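CDA peptide synthetase I (Streptomyces coelicolor, PDB 4JN5) is a peptide synthetase, represented by its condensation domain, an alpha/beta fold of the CoA-acyltransferase clan. Local coordinates at residues L315-R320 with S333-G338; V289-V294 with S310-L315. All coordinates share one frame; numbering follows the deposited sequence.

Contact 1: residues L315-R320 with S333-G338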
loop_
_atom_site.group_PDB
_atom_site.type_symbol
_atom_site.label_atom_id
_atom_site.label_comp_id
_atom_site.label_asym_id
_atom_site.label_seq_id
_atom_site.Cartn_x
_atom_site.Cartn_y
_atom_site.Cartn_z
ATOM N N LEU A 315 9.794 -4.334 -14.228
ATOM C CA LEU A 315 9.939 -5.591 -14.952
ATOM C C LEU A 315 9.904 -5.340 -16.453
ATOM O O LEU A 315 8.878 -4.927 -16.993
ATOM C CB LEU A 315 8.815 -6.561 -14.585
ATOM C CG LEU A 315 8.903 -7.342 -13.276
ATOM C CD1 LEU A 315 7.587 -8.050 -13.002
ATOM C CD2 LEU A 315 10.050 -8.337 -13.319
ATOM N N ARG A 316 11.025 -5.583 -17.126
ATOM C CA ARG A 316 11.056 -5.516 -18.582
ATOM C C ARG A 316 10.547 -6.826 -19.164
ATOM O O ARG A 316 11.227 -7.851 -19.102
ATOM C CB ARG A 316 12.467 -5.230 -19.095
ATOM C CG ARG A 316 12.913 -3.792 -18.925
ATOM C CD ARG A 316 14.172 -3.515 -19.731
ATOM N NE ARG A 316 13.968 -3.763 -21.156
ATOM C CZ ARG A 316 14.919 -3.649 -22.078
ATOM N NH1 ARG A 316 16.146 -3.291 -21.726
ATOM N NH2 ARG A 316 14.643 -3.894 -23.352
ATOM N N LEU A 317 9.346 -6.786 -19.729
ATOM C CA LEU A 317 8.712 -7.984 -20.254
ATOM C C LEU A 317 8.550 -7.927 -21.768
ATOM O O LEU A 317 7.782 -7.121 -22.289
ATOM C CB LEU A 317 7.351 -8.189 -19.587
ATOM C CG LEU A 317 7.387 -8.244 -18.060
ATOM C CD1 LEU A 317 5.980 -8.293 -17.489
ATOM C CD2 LEU A 317 8.209 -9.434 -17.588
ATOM N N ALA A 318 9.280 -8.787 -22.470
ATOM C CA ALA A 318 9.136 -8.906 -23.916
ATOM C C ALA A 318 7.927 -9.777 -24.232
ATOM O O ALA A 318 7.810 -10.892 -23.726
ATOM C CB ALA A 318 10.395 -9.496 -24.531
ATOM N N VAL A 319 7.026 -9.266 -25.062
ATOM C CA VAL A 319 5.809 -9.996 -25.394
ATOM C C VAL A 319 5.526 -10.003 -26.892
ATOM O O VAL A 319 5.367 -8.952 -27.509
ATOM C CB VAL A 319 4.582 -9.412 -24.665
ATOM C CG1 VAL A 319 3.325 -10.172 -25.057
ATOM C CG2 VAL A 319 4.787 -9.449 -23.160
ATOM N N ARG A 320 5.467 -11.199 -27.469
ATOM C CA ARG A 320 5.054 -11.363 -28.857
ATOM C C ARG A 320 3.668 -11.997 -28.907
ATOM O O ARG A 320 3.396 -12.955 -28.187
ATOM C CB ARG A 320 6.065 -12.212 -29.632
ATOM C CG ARG A 320 6.769 -13.270 -28.798
ATOM C CD ARG A 320 8.063 -12.733 -28.204
ATOM N NE ARG A 320 9.025 -12.367 -29.240
ATOM C CZ ARG A 320 10.235 -11.872 -28.998
ATOM N NH1 ARG A 320 10.638 -11.681 -27.749
ATOM N NH2 ARG A 320 11.043 -11.567 -30.005
ATOM N N SER A 333 7.984 -14.697 -14.519
ATOM C CA SER A 333 8.698 -15.403 -13.459
ATOM C C SER A 333 10.208 -15.356 -13.660
ATOM O O SER A 333 10.971 -15.349 -12.694
ATOM C CB SER A 333 8.223 -16.852 -13.351
ATOM O OG SER A 333 6.917 -16.916 -12.804
ATOM N N GLU A 334 10.636 -15.325 -14.916
ATOM C CA GLU A 334 12.055 -15.240 -15.227
ATOM C C GLU A 334 12.582 -13.847 -14.902
ATOM O O GLU A 334 13.652 -13.699 -14.311
ATOM C CB GLU A 334 12.304 -15.582 -16.698
ATOM C CG GLU A 334 11.920 -17.006 -17.071
ATOM C CD GLU A 334 12.004 -17.267 -18.563
ATOM O OE1 GLU A 334 12.302 -16.318 -19.319
ATOM O OE2 GLU A 334 11.771 -18.421 -18.979
ATOM N N ALA A 335 11.819 -12.828 -15.284
ATOM C CA ALA A 335 12.195 -11.448 -15.008
ATOM C C ALA A 335 12.174 -11.178 -13.507
ATOM O O ALA A 335 13.042 -10.479 -12.981
ATOM C CB ALA A 335 11.269 -10.491 -15.739
ATOM N N MET A 336 11.178 -11.736 -12.825
ATOM C CA MET A 336 11.073 -11.612 -11.374
ATOM C C MET A 336 12.268 -12.254 -10.682
ATOM O O MET A 336 12.739 -11.765 -9.655
ATOM C CB MET A 336 9.772 -12.240 -10.869
ATOM C CG MET A 336 8.545 -11.365 -11.056
ATOM S SD MET A 336 8.621 -9.858 -10.067
ATOM C CE MET A 336 8.603 -10.535 -8.409
ATOM N N SER A 337 12.751 -13.354 -11.248
ATOM C CA SER A 337 13.910 -14.049 -10.704
ATOM C C SER A 337 15.096 -13.094 -10.611
ATOM O O SER A 337 15.761 -13.010 -9.577
ATOM C CB SER A 337 14.264 -15.258 -11.574
ATOM O OG SER A 337 15.398 -15.941 -11.071
ATOM N N GLY A 338 15.347 -12.367 -11.694
ATOM C CA GLY A 338 16.423 -11.395 -11.726
ATOM C C GLY A 338 16.145 -10.179 -10.862
ATOM O O GLY A 338 17.069 -9.555 -10.345
#
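L315 and A335 mark the nearest point of the two backbones, with CA atoms 6.3 Å apart, where strand 315-318 runs against helix 333-338 at 152° between their N-to-C directions. The axes themselves come within 8.3 Å, a spacing consistent with the small alanine set between them. The CB of A335 points at the strand and is met by two leucine methyls, one from each of the strand residues that flank R316. L315 CD2 lies 3.5 Å from A335 CB, and the same methyl also rests on the alanine's carbonyl carbon. L317 CD2 reaches A335 CB from farther along the strand, at 3.7 Å. The CB bond of L317 is not aimed at the helix; it is the end of the chain that closes the gap. L315 does more, because its other branch turns to the next helical residue, and CD1 sits 3.6 Å from M336 SD. The two side chains cross at about a right angle. M336 can present its sulfur in this way because its chain bends at chi2 (-65°), which together with chi1 brings SD beside the leucine fork instead of letting it run straight out. Beyond these residues L339 adds to the cover of L315, while T331, V332 and A276 touch L317. R316 leads its guanidinium away from the helix to a salt bridge with D223 and a hydrogen bond to L220 O. The arrangement is a strand-to-helix packing built on the apolar face of a helix, and no polar pair joins its two segments. Between them the fit depends on leucine methyls against one alanine and one sulfur, with shape and burial in place of directional bonds.

Contact 2: residues V289-V294 with S310-L315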
loop_
_atom_site.group_PDB
_atom_site.type_symbol
_atom_site.label_atom_id
_atom_site.label_comp_id
_atom_site.label_asym_id
_atom_site.label_seq_id
_atom_site.Cartn_x
_atom_site.Cartn_y
_atom_site.Cartn_z
ATOM N N VAL A 289 6.972 -2.558 -19.907
ATOM C CA VAL A 289 7.483 -2.345 -18.559
ATOM C C VAL A 289 6.352 -2.214 -17.543
ATOM O O VAL A 289 5.396 -1.464 -17.749
ATOM C CB VAL A 289 8.385 -1.098 -18.480
ATOM C CG1 VAL A 289 8.723 -0.781 -17.032
ATOM C CG2 VAL A 289 9.651 -1.310 -19.293
ATOM N N VAL A 290 6.468 -2.956 -16.449
ATOM C CA VAL A 290 5.498 -2.887 -15.365
ATOM C C VAL A 290 6.204 -3.029 -14.023
ATOM O O VAL A 290 6.908 -4.011 -13.783
ATOM C CB VAL A 290 4.408 -3.969 -15.509
ATOM C CG1 VAL A 290 4.979 -5.217 -16.152
ATOM C CG2 VAL A 290 3.786 -4.285 -14.160
ATOM N N SER A 291 6.018 -2.040 -13.155
ATOM C CA SER A 291 6.690 -2.018 -11.861
ATOM C C SER A 291 5.951 -2.845 -10.815
ATOM O O SER A 291 4.727 -2.953 -10.840
ATOM C CB SER A 291 6.866 -0.580 -11.367
ATOM O OG SER A 291 7.756 0.140 -12.202
ATOM N N VAL A 292 6.710 -3.426 -9.894
ATOM C CA VAL A 292 6.146 -4.252 -8.838
ATOM C C VAL A 292 6.727 -3.839 -7.493
ATOM O O VAL A 292 7.934 -3.627 -7.372
ATOM C CB VAL A 292 6.441 -5.746 -9.083
ATOM C CG1 VAL A 292 5.927 -6.588 -7.928
ATOM C CG2 VAL A 292 5.825 -6.205 -10.401
ATOM N N PRO A 293 5.864 -3.705 -6.475
ATOM C CA PRO A 293 6.333 -3.350 -5.132
ATOM C C PRO A 293 7.070 -4.502 -4.459
ATOM O O PRO A 293 6.744 -5.667 -4.684
ATOM C CB PRO A 293 5.035 -3.048 -4.380
ATOM C CG PRO A 293 3.994 -3.837 -5.096
ATOM C CD PRO A 293 4.397 -3.809 -6.542
ATOM N N VAL A 294 8.070 -4.167 -3.650
ATOM C CA VAL A 294 8.774 -5.151 -2.839
ATOM C C VAL A 294 8.750 -4.683 -1.388
ATOM O O VAL A 294 8.685 -3.481 -1.125
ATOM C CB VAL A 294 10.223 -5.351 -3.312
ATOM C CG1 VAL A 294 10.246 -5.875 -4.742
ATOM C CG2 VAL A 294 11.000 -4.050 -3.206
ATOM N N SER A 310 8.737 0.583 1.912
ATOM C CA SER A 310 8.253 0.020 0.655
ATOM C C SER A 310 9.112 0.468 -0.523
ATOM O O SER A 310 9.711 1.542 -0.498
ATOM C CB SER A 310 6.793 0.407 0.418
ATOM O OG SER A 310 6.656 1.811 0.285
ATOM N N ASN A 311 9.160 -0.365 -1.554
ATOM C CA ASN A 311 9.998 -0.108 -2.716
ATOM C C ASN A 311 9.348 -0.671 -3.972
ATOM O O ASN A 311 8.479 -1.536 -3.892
ATOM C CB ASN A 311 11.380 -0.732 -2.507
ATOM C CG ASN A 311 12.362 -0.368 -3.603
ATOM O OD1 ASN A 311 12.256 0.688 -4.226
ATOM N ND2 ASN A 311 13.329 -1.244 -3.841
ATOM N N ARG A 312 9.766 -0.176 -5.131
ATOM C CA ARG A 312 9.228 -0.647 -6.401
ATOM C C ARG A 312 10.322 -0.795 -7.453
ATOM O O ARG A 312 11.168 0.083 -7.611
ATOM C CB ARG A 312 8.136 0.298 -6.906
ATOM C CG ARG A 312 8.452 1.767 -6.696
ATOM C CD ARG A 312 7.509 2.662 -7.482
ATOM N NE ARG A 312 7.823 2.665 -8.908
ATOM C CZ ARG A 312 8.757 3.431 -9.464
ATOM N NH1 ARG A 312 9.476 4.257 -8.713
ATOM N NH2 ARG A 312 8.978 3.371 -10.769
ATOM N N LEU A 313 10.298 -1.914 -8.169
ATOM C CA LEU A 313 11.270 -2.167 -9.225
ATOM C C LEU A 313 10.572 -2.580 -10.518
ATOM O O LEU A 313 9.548 -3.259 -10.484
ATOM C CB LEU A 313 12.276 -3.229 -8.782
ATOM C CG LEU A 313 13.152 -2.812 -7.598
ATOM C CD1 LEU A 313 13.996 -3.975 -7.098
ATOM C CD2 LEU A 313 14.029 -1.626 -7.976
ATOM N N PRO A 314 11.126 -2.157 -11.663
ATOM C CA PRO A 314 10.526 -2.387 -12.982
ATOM C C PRO A 314 10.798 -3.775 -13.559
ATOM O O PRO A 314 11.893 -4.316 -13.400
ATOM C CB PRO A 314 11.200 -1.323 -13.850
ATOM C CG PRO A 314 12.534 -1.131 -13.220
ATOM C CD PRO A 314 12.327 -1.307 -11.741
ATOM N N LEU A 315 9.794 -4.334 -14.228
ATOM C CA LEU A 315 9.939 -5.591 -14.952
ATOM C C LEU A 315 9.904 -5.340 -16.453
ATOM O O LEU A 315 8.878 -4.927 -16.993
ATOM C CB LEU A 315 8.815 -6.561 -14.585
ATOM C CG LEU A 315 8.903 -7.342 -13.276
ATOM C CD1 LEU A 315 7.587 -8.050 -13.002
ATOM C CD2 LEU A 315 10.050 -8.337 -13.319
#
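N311 O is gripped twice by the facing strand, by V294 N and by the CA of P293. V294 N donates to N311 O at 2.7 Å with 162° at the hydrogen, and P293 CA lies 3.1 Å from N311 O in a CA-H...O contact. L313 O is held in the same manner, by a bond from V292 N to L313 O at 2.9 Å and by the CA of S291. L313 N in turn binds V292 O, and V290 and L315 exchange N-H groups and carbonyls at the other end. This is an antiparallel two-stranded sheet, its strands consecutive in the chain and joined by a long connection without helix or strand, probably the floor loop that in condensation domains crosses between the two halves of the fold. P293 and P314, which have no N-H to give, both stand at non-hydrogen-bonded pairs, where the facing strand would take none. On the face of V292 and L313, V292 CG2 packs obliquely on L315 CD1 at 3.6 Å. V294 and N311 lie side by side on that face, with V294 CG2 3.4 Å from N311 CB, the valine methyl being wedged between its own N and carbonyl carbon. N311 swings CG opposite its backbone N (chi1 -173°); ND2 hydrogen-bonds F345 O and OD1 accepts from G347 N. On the other face, S291 OG lies at the edge of the R312 guanidinium, near its plane and 3.7 Å from R312 NH2, while R312 has a long, weak ion pair with D351. The S291 backbone also bonds P362 and V364, joining this pair to the neighbourhood of strand 363-366.

In the fold
Strand 311-318 is the common element: contact 2 pairs its first half with strand 287-294, and contact 1 sets its second half on helix 325-340, so the chain runs strand, strand, helix. The two centres are 12 Å apart. L315 belongs to both: its backbone bonds V290, and its methyls lie against the helix, CD1 touching V292 as well. Beyond this shared residue the contacts touch directly, through L317 CD1 and V290 CG1 at 3.5 Å and, on the other face, R316 CG and V289 CG2 at 4.1 Å. L339 extends the helix's cover to L313. Contact 2 is centred about 13 Å from the centre of the chain and contact 1 about 23 Å, both on the same side of it.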